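Local atomic coordinates of N-acyl homoserine lactonase (Bacillus thuringiensis, PDB entry 2BR6), a protein that hydrolyses the lactone ring of N-acyl homoserine lactones, the signals of bacterial quorum sensing, with the help of two zinc ions. Residues T191-Y196 and F235-E240; S104-F109 and P169-G174. All blocks are in the same frame, centred on the assembly; numbering follows the deposited sequence.

Contact 1 of 2, residues T191-Y196 and F235-E240; sequences TIDASY and FGHDIE. With ZN (zinc ion), chain B; ZN (zinc ion), chain C; HSL (homoserine lactone), chain F.
Where Y196 meets H237, two loops of the metallo-beta-lactamase fold come together at the di-zinc site, each following the end of a neighbouring parallel strand, 186-192 and 232-235. The tight part of the contact lies along the backbones. G236 N donates to S195 O at 3.0 Å in an almost straight bond (170°), and H237 N reaches a lone pair of Y196 O at 2.9 Å, so two successive amides clasp two successive carbonyls. G236, with no side chain, brings its CA to 3.2 Å from I192 O. The rings form a T-shaped pair, planes at 89°, in which the edge of H237 brings its CD2 over one face of the Y196 ring, toward the rim. With both CG atoms anti to their carbonyl carbons (Y196 chi1 -80°), the side chains can lie side by side, pointing the same way. H237 NE2 and D193 OD2 bind one zinc ion, with D110 and H111, and D193 OD2 reaches on to the second. Zinc at NE2 and the P36 carbonyl at ND1 together hold the rotation of the H237 ring. Y196 OH lies suspiciously close to the ring oxygen of the bound homoserine lactone. Farther from the metals, T191 CG2 packs 3.9 Å from F235 CD2, still buried. The loose side begins at D238: OD1 makes a weak N-cap bond to E240 N and OD2 accepts from K198 N, while I239 and E240 are exposed. At the site, one water donates to D193 OD1 at 2.9 Å and to G236 O at 2.7 Å.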
loop_
_atom_site.group_PDB
_atom_site.type_symbol
_atom_site.label_atom_id
_atom_site.label_comp_id
_atom_site.label_asym_id
_atom_site.label_seq_id
_atom_site.Cartn_x
_atom_site.Cartn_y
_atom_site.Cartn_z
ATOM N N THR A 191 5.023 -5.151 -2.624
ATOM C CA THR A 191 4.565 -4.804 -3.982
ATOM C C THR A 191 3.381 -3.856 -3.912
ATOM O O THR A 191 3.145 -3.092 -4.850
ATOM C CB THR A 191 4.127 -6.033 -4.816
ATOM O OG1 THR A 191 3.001 -6.671 -4.186
ATOM C CG2 THR A 191 5.215 -7.092 -4.881
ATOM N N ILE A 192 2.644 -3.931 -2.798
ATOM C CA ILE A 192 1.305 -3.331 -2.722
ATOM C C ILE A 192 0.520 -3.800 -3.967
ATOM O O ILE A 192 0.590 -4.976 -4.298
ATOM C CB ILE A 192 1.354 -1.764 -2.591
ATOM C CG1 ILE A 192 2.473 -1.270 -1.638
ATOM C CG2 ILE A 192 -0.024 -1.226 -2.160
ATOM C CD1 ILE A 192 2.318 -1.745 -0.184
ATOM N N ASP A 193 -0.188 -2.909 -4.671
ATOM C CA ASP A 193 -1.074 -3.358 -5.769
ATOM C C ASP A 193 -0.392 -3.511 -7.133
ATOM O O ASP A 193 -1.051 -3.693 -8.162
ATOM C CB ASP A 193 -2.341 -2.497 -5.868
ATOM C CG ASP A 193 -3.320 -2.743 -4.715
ATOM O OD1 ASP A 193 -2.977 -3.457 -3.754
ATOM O OD2 ASP A 193 -4.476 -2.271 -4.708
ATOM N N ALA A 194 0.934 -3.458 -7.139
ATOM C CA ALA A 194 1.688 -3.823 -8.338
ATOM C C ALA A 194 1.540 -5.338 -8.636
ATOM O O ALA A 194 1.799 -5.792 -9.757
ATOM C CB ALA A 194 3.134 -3.428 -8.193
ATOM N N SER A 195 1.101 -6.100 -7.628
ATOM C CA SER A 195 0.721 -7.506 -7.784
ATOM C C SER A 195 -0.162 -7.867 -6.591
ATOM O O SER A 195 0.279 -7.776 -5.442
ATOM C CB SER A 195 1.949 -8.433 -7.842
ATOM O OG SER A 195 2.549 -8.385 -9.129
ATOM N N TYR A 196 -1.414 -8.224 -6.858
ATOM C CA TYR A 196 -2.330 -8.608 -5.775
ATOM C C TYR A 196 -1.832 -9.892 -5.130
ATOM O O TYR A 196 -1.798 -9.999 -3.910
ATOM C CB TYR A 196 -3.751 -8.844 -6.296
ATOM C CG TYR A 196 -4.605 -7.613 -6.544
ATOM C CD1 TYR A 196 -4.074 -6.319 -6.511
ATOM C CD2 TYR A 196 -5.957 -7.758 -6.856
ATOM C CE1 TYR A 196 -4.885 -5.189 -6.755
ATOM C CE2 TYR A 196 -6.766 -6.644 -7.112
ATOM C CZ TYR A 196 -6.224 -5.371 -7.053
ATOM O OH TYR A 196 -7.058 -4.313 -7.311
ATOM N N PHE A 235 2.826 -9.483 -1.078
ATOM C CA PHE A 235 1.909 -9.007 -2.111
ATOM C C PHE A 235 0.731 -8.192 -1.566
ATOM O O PHE A 235 0.486 -8.170 -0.361
ATOM C CB PHE A 235 1.507 -10.182 -3.030
ATOM C CG PHE A 235 2.704 -10.952 -3.530
ATOM C CD1 PHE A 235 3.166 -12.067 -2.843
ATOM C CD2 PHE A 235 3.410 -10.508 -4.639
ATOM C CE1 PHE A 235 4.304 -12.751 -3.274
ATOM C CE2 PHE A 235 4.553 -11.173 -5.074
ATOM C CZ PHE A 235 4.993 -12.309 -4.392
ATOM N N GLY A 236 -0.003 -7.529 -2.452
ATOM C CA GLY A 236 -0.964 -6.520 -2.012
ATOM C C GLY A 236 -2.221 -7.029 -1.337
ATOM O O GLY A 236 -2.664 -6.479 -0.322
ATOM N N HIS A 237 -2.809 -8.065 -1.930
ATOM C CA HIS A 237 -4.133 -8.550 -1.544
ATOM C C HIS A 237 -4.141 -10.063 -1.749
ATOM O O HIS A 237 -4.909 -10.589 -2.568
ATOM C CB HIS A 237 -5.222 -7.892 -2.415
ATOM C CG HIS A 237 -5.418 -6.418 -2.174
ATOM N ND1 HIS A 237 -5.796 -5.894 -0.954
ATOM C CD2 HIS A 237 -5.354 -5.363 -3.025
ATOM C CE1 HIS A 237 -5.934 -4.584 -1.057
ATOM N NE2 HIS A 237 -5.671 -4.234 -2.303
ATOM N N ASP A 238 -3.268 -10.756 -1.014
ATOM C CA ASP A 238 -3.029 -12.192 -1.223
ATOM C C ASP A 238 -3.570 -13.009 -0.052
ATOM O O ASP A 238 -2.954 -13.040 1.018
ATOM C CB ASP A 238 -1.533 -12.463 -1.379
ATOM C CG ASP A 238 -1.235 -13.851 -1.918
ATOM O OD1 ASP A 238 -1.962 -14.824 -1.577
ATOM O OD2 ASP A 238 -0.279 -14.062 -2.696
ATOM N N ILE A 239 -4.704 -13.676 -0.257
ATOM C CA ILE A 239 -5.329 -14.437 0.848
ATOM C C ILE A 239 -4.556 -15.694 1.226
ATOM O O ILE A 239 -4.703 -16.207 2.333
ATOM C CB ILE A 239 -6.837 -14.779 0.607
ATOM C CG1 ILE A 239 -7.025 -16.019 -0.289
ATOM C CG2 ILE A 239 -7.643 -13.532 0.203
ATOM C CD1 ILE A 239 -7.138 -15.763 -1.763
ATOM N N GLU A 240 -3.733 -16.184 0.307
ATOM C CA GLU A 240 -2.918 -17.365 0.571
ATOM C C GLU A 240 -1.725 -17.032 1.482
ATOM O O GLU A 240 -1.333 -17.832 2.327
ATOM C CB GLU A 240 -2.458 -17.954 -0.759
ATOM C CG GLU A 240 -1.688 -19.250 -0.652
ATOM C CD GLU A 240 -1.080 -19.640 -1.978
ATOM O OE1 GLU A 240 0.002 -19.115 -2.317
ATOM O OE2 GLU A 240 -1.689 -20.475 -2.671
HETATM ZN ZN ZN B . -5.878 -2.230 -3.194
HETATM ZN ZN ZN C . -5.576 -0.300 -5.986
HETATM N N HSL F . -10.230 -1.447 -4.701
HETATM C CA HSL F . -9.408 -1.968 -5.516
HETATM C C HSL F . -8.130 -2.576 -5.216
HETATM O O HSL F . -7.854 -3.363 -4.309
HETATM C CB HSL F . -9.467 -1.561 -7.020
HETATM C CG HSL F . -7.988 -1.467 -7.366
HETATM O OD HSL F . -7.195 -2.111 -6.255
HETATM O O HOH W 1 -2.849 -3.861 -0.863
HETATM O O HOH W 2 -6.688 -0.477 -4.313
#

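Contact 2 of 2, residues S104-F109 and P169-G174; sequences SSHLHF and PGHSPG. With ZN (zinc ion), chain C; HSL (homoserine lactone), chain F.
H171 NE2 binds a zinc ion at 2.2 Å, and H106 NE2 and H108 ND1, both at 2.3 Å, grip the same metal from the facing loop. The latter two belong to the HxHxDH signature of the metallo-beta-lactamase superfamily, whose D110 and H111 serve the other zinc ion. The three imidazoles cluster obliquely: the H171 plane is turned 76° from that of H106 and 70° from that of H108. Its CD2 meets H106 NE2 at 3.5 Å, and its NE2 approaches H108 ND1 because both nitrogens point at one metal. The CG of H171 extends anti to the backbone N (chi1 174°), which carries the ring across from its loop to the other two. A second shell sets the rings. H106 ND1 donates to S105 OG at 2.9 Å, the oxygen lying close to the ring plane, and S105 OG is bonded to D52; H171 ND1 is held by the carbonyl of A208. S172 wedges beside the histidines, its OG 3.3 Å from H106 CB and bonded to E129, its CB 3.8 Å from H108 NE2. Farther from the metal the loops part, and a water lies within bonding distance of S104 O and G174 O. The homoserine lactone places its ring oxygen OD on the zinc ion at 2.4 Å, beside water 2, which bridges both metals. Such a pairing of bridging solvent and metal-bound ring oxygen is consistent with a Lewis-acid role, in which the metals activate the water for attack and this zinc ion steadies the oxygen released as the lactone opens.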
loop_
_atom_site.group_PDB
_atom_site.type_symbol
_atom_site.label_atom_id
_atom_site.label_comp_id
_atom_site.label_asym_id
_atom_site.label_seq_id
_atom_site.Cartn_x
_atom_site.Cartn_y
_atom_site.Cartn_z
ATOM N N SER A 104 1.671 7.160 0.564
ATOM C CA SER A 104 0.518 6.623 -0.158
ATOM C C SER A 104 1.025 5.836 -1.364
ATOM O O SER A 104 1.542 6.426 -2.314
ATOM C CB SER A 104 -0.415 7.756 -0.626
ATOM O OG SER A 104 -1.100 8.360 0.466
ATOM N N SER A 105 0.891 4.511 -1.327
ATOM C CA SER A 105 1.213 3.669 -2.497
ATOM C C SER A 105 0.434 4.180 -3.712
ATOM O O SER A 105 0.967 4.303 -4.832
ATOM C CB SER A 105 0.842 2.209 -2.208
ATOM O OG SER A 105 -0.544 2.073 -1.903
ATOM N N HIS A 106 -0.835 4.499 -3.469
ATOM C CA HIS A 106 -1.708 5.099 -4.462
ATOM C C HIS A 106 -2.964 5.590 -3.766
ATOM O O HIS A 106 -3.126 5.383 -2.551
ATOM C CB HIS A 106 -1.993 4.155 -5.644
ATOM C CG HIS A 106 -2.694 2.878 -5.290
ATOM N ND1 HIS A 106 -2.280 2.048 -4.268
ATOM C CD2 HIS A 106 -3.719 2.236 -5.902
ATOM C CE1 HIS A 106 -3.038 0.967 -4.248
ATOM N NE2 HIS A 106 -3.922 1.057 -5.226
ATOM N N LEU A 107 -3.852 6.251 -4.508
ATOM C CA LEU A 107 -4.959 6.917 -3.834
ATOM C C LEU A 107 -6.312 6.214 -4.031
ATOM O O LEU A 107 -7.369 6.836 -3.886
ATOM C CB LEU A 107 -4.999 8.410 -4.195
ATOM C CG LEU A 107 -3.771 9.241 -3.782
ATOM C CD1 LEU A 107 -3.900 10.679 -4.308
ATOM C CD2 LEU A 107 -3.525 9.244 -2.269
ATOM N N HIS A 108 -6.264 4.912 -4.334
ATOM C CA HIS A 108 -7.472 4.070 -4.352
ATOM C C HIS A 108 -8.065 4.026 -2.943
ATOM O O HIS A 108 -7.340 4.181 -1.948
ATOM C CB HIS A 108 -7.184 2.666 -4.879
ATOM C CG HIS A 108 -7.032 2.607 -6.369
ATOM N ND1 HIS A 108 -6.631 1.468 -7.030
ATOM C CD2 HIS A 108 -7.209 3.552 -7.318
ATOM C CE1 HIS A 108 -6.574 1.711 -8.327
ATOM N NE2 HIS A 108 -6.919 2.970 -8.531
ATOM N N PHE A 109 -9.379 3.829 -2.864
ATOM C CA PHE A 109 -10.107 4.051 -1.613
ATOM C C PHE A 109 -9.611 3.184 -0.441
ATOM O O PHE A 109 -9.730 3.588 0.718
ATOM C CB PHE A 109 -11.614 3.871 -1.836
ATOM C CG PHE A 109 -12.057 2.446 -1.821
ATOM C CD1 PHE A 109 -12.551 1.874 -0.652
ATOM C CD2 PHE A 109 -11.959 1.660 -2.966
ATOM C CE1 PHE A 109 -12.948 0.539 -0.623
ATOM C CE2 PHE A 109 -12.352 0.323 -2.948
ATOM C CZ PHE A 109 -12.848 -0.235 -1.767
ATOM N N PRO A 169 3.908 2.144 -11.792
ATOM C CA PRO A 169 2.618 2.526 -12.371
ATOM C C PRO A 169 1.989 1.383 -13.160
ATOM O O PRO A 169 2.691 0.463 -13.593
ATOM C CB PRO A 169 2.991 3.678 -13.313
ATOM C CG PRO A 169 4.386 3.394 -13.705
ATOM C CD PRO A 169 5.025 2.846 -12.446
ATOM N N GLY A 170 0.679 1.458 -13.366
ATOM C CA GLY A 170 -0.018 0.465 -14.189
ATOM C C GLY A 170 -1.335 0.121 -13.534
ATOM O O GLY A 170 -2.402 0.398 -14.084
ATOM N N HIS A 171 -1.255 -0.480 -12.351
ATOM C CA HIS A 171 -2.446 -0.727 -11.561
ATOM C C HIS A 171 -3.253 0.567 -11.375
ATOM O O HIS A 171 -4.477 0.580 -11.539
ATOM C CB HIS A 171 -2.087 -1.284 -10.197
ATOM C CG HIS A 171 -3.273 -1.419 -9.311
ATOM N ND1 HIS A 171 -4.265 -2.343 -9.548
ATOM C CD2 HIS A 171 -3.674 -0.696 -8.240
ATOM C CE1 HIS A 171 -5.201 -2.221 -8.625
ATOM N NE2 HIS A 171 -4.871 -1.223 -7.826
ATOM N N SER A 172 -2.546 1.637 -11.015
ATOM C CA SER A 172 -3.079 2.999 -11.035
ATOM C C SER A 172 -2.045 3.887 -11.760
ATOM O O SER A 172 -0.880 3.471 -11.928
ATOM C CB SER A 172 -3.362 3.498 -9.603
ATOM O OG SER A 172 -2.164 3.770 -8.894
ATOM N N PRO A 173 -2.430 5.100 -12.170
ATOM C CA PRO A 173 -1.525 5.959 -12.949
ATOM C C PRO A 173 -0.168 6.239 -12.283
ATOM O O PRO A 173 0.861 6.326 -12.986
ATOM C CB PRO A 173 -2.333 7.245 -13.117
ATOM C CG PRO A 173 -3.763 6.750 -13.085
ATOM C CD PRO A 173 -3.752 5.741 -11.976
ATOM N N GLY A 174 -0.156 6.343 -10.951
ATOM C CA GLY A 174 1.066 6.670 -10.206
ATOM C C GLY A 174 1.358 5.736 -9.044
ATOM O O GLY A 174 1.928 6.149 -8.037
HETATM ZN ZN ZN C . -5.576 -0.300 -5.986
HETATM N N HSL F . -10.230 -1.447 -4.701
HETATM C CA HSL F . -9.408 -1.968 -5.516
HETATM C C HSL F . -8.130 -2.576 -5.216
HETATM O O HSL F . -7.854 -3.363 -4.309
HETATM C CB HSL F . -9.467 -1.561 -7.020
HETATM C CG HSL F . -7.988 -1.467 -7.366
HETATM O OD HSL F . -7.195 -2.111 -6.255
HETATM O O HOH W 3 1.567 7.364 -5.316
HETATM O O HOH W 2 -6.688 -0.477 -4.313
#

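Overall arrangement
Both contacts are buried and meet at one active site, their centres about 13 Å apart, yet they join different parts of the fold. Contact 1 joins the loops that follow two adjacent strands of the five-stranded sheet, 186-192 and 232-235, and its chemistry mixes backbone hydrogen bonds with metal ligation. Contact 2 bridges the two sheets, from the loop after strand 101-103 to the loop after strand 163-167, and the zinc ion itself is the chief link across it. D193 ties them together, since its carboxylate shares the zinc ion of H106, H108 and H171, and Y196 OH lies 3.1 Å from H171 CE1 beside the shared homoserine lactone.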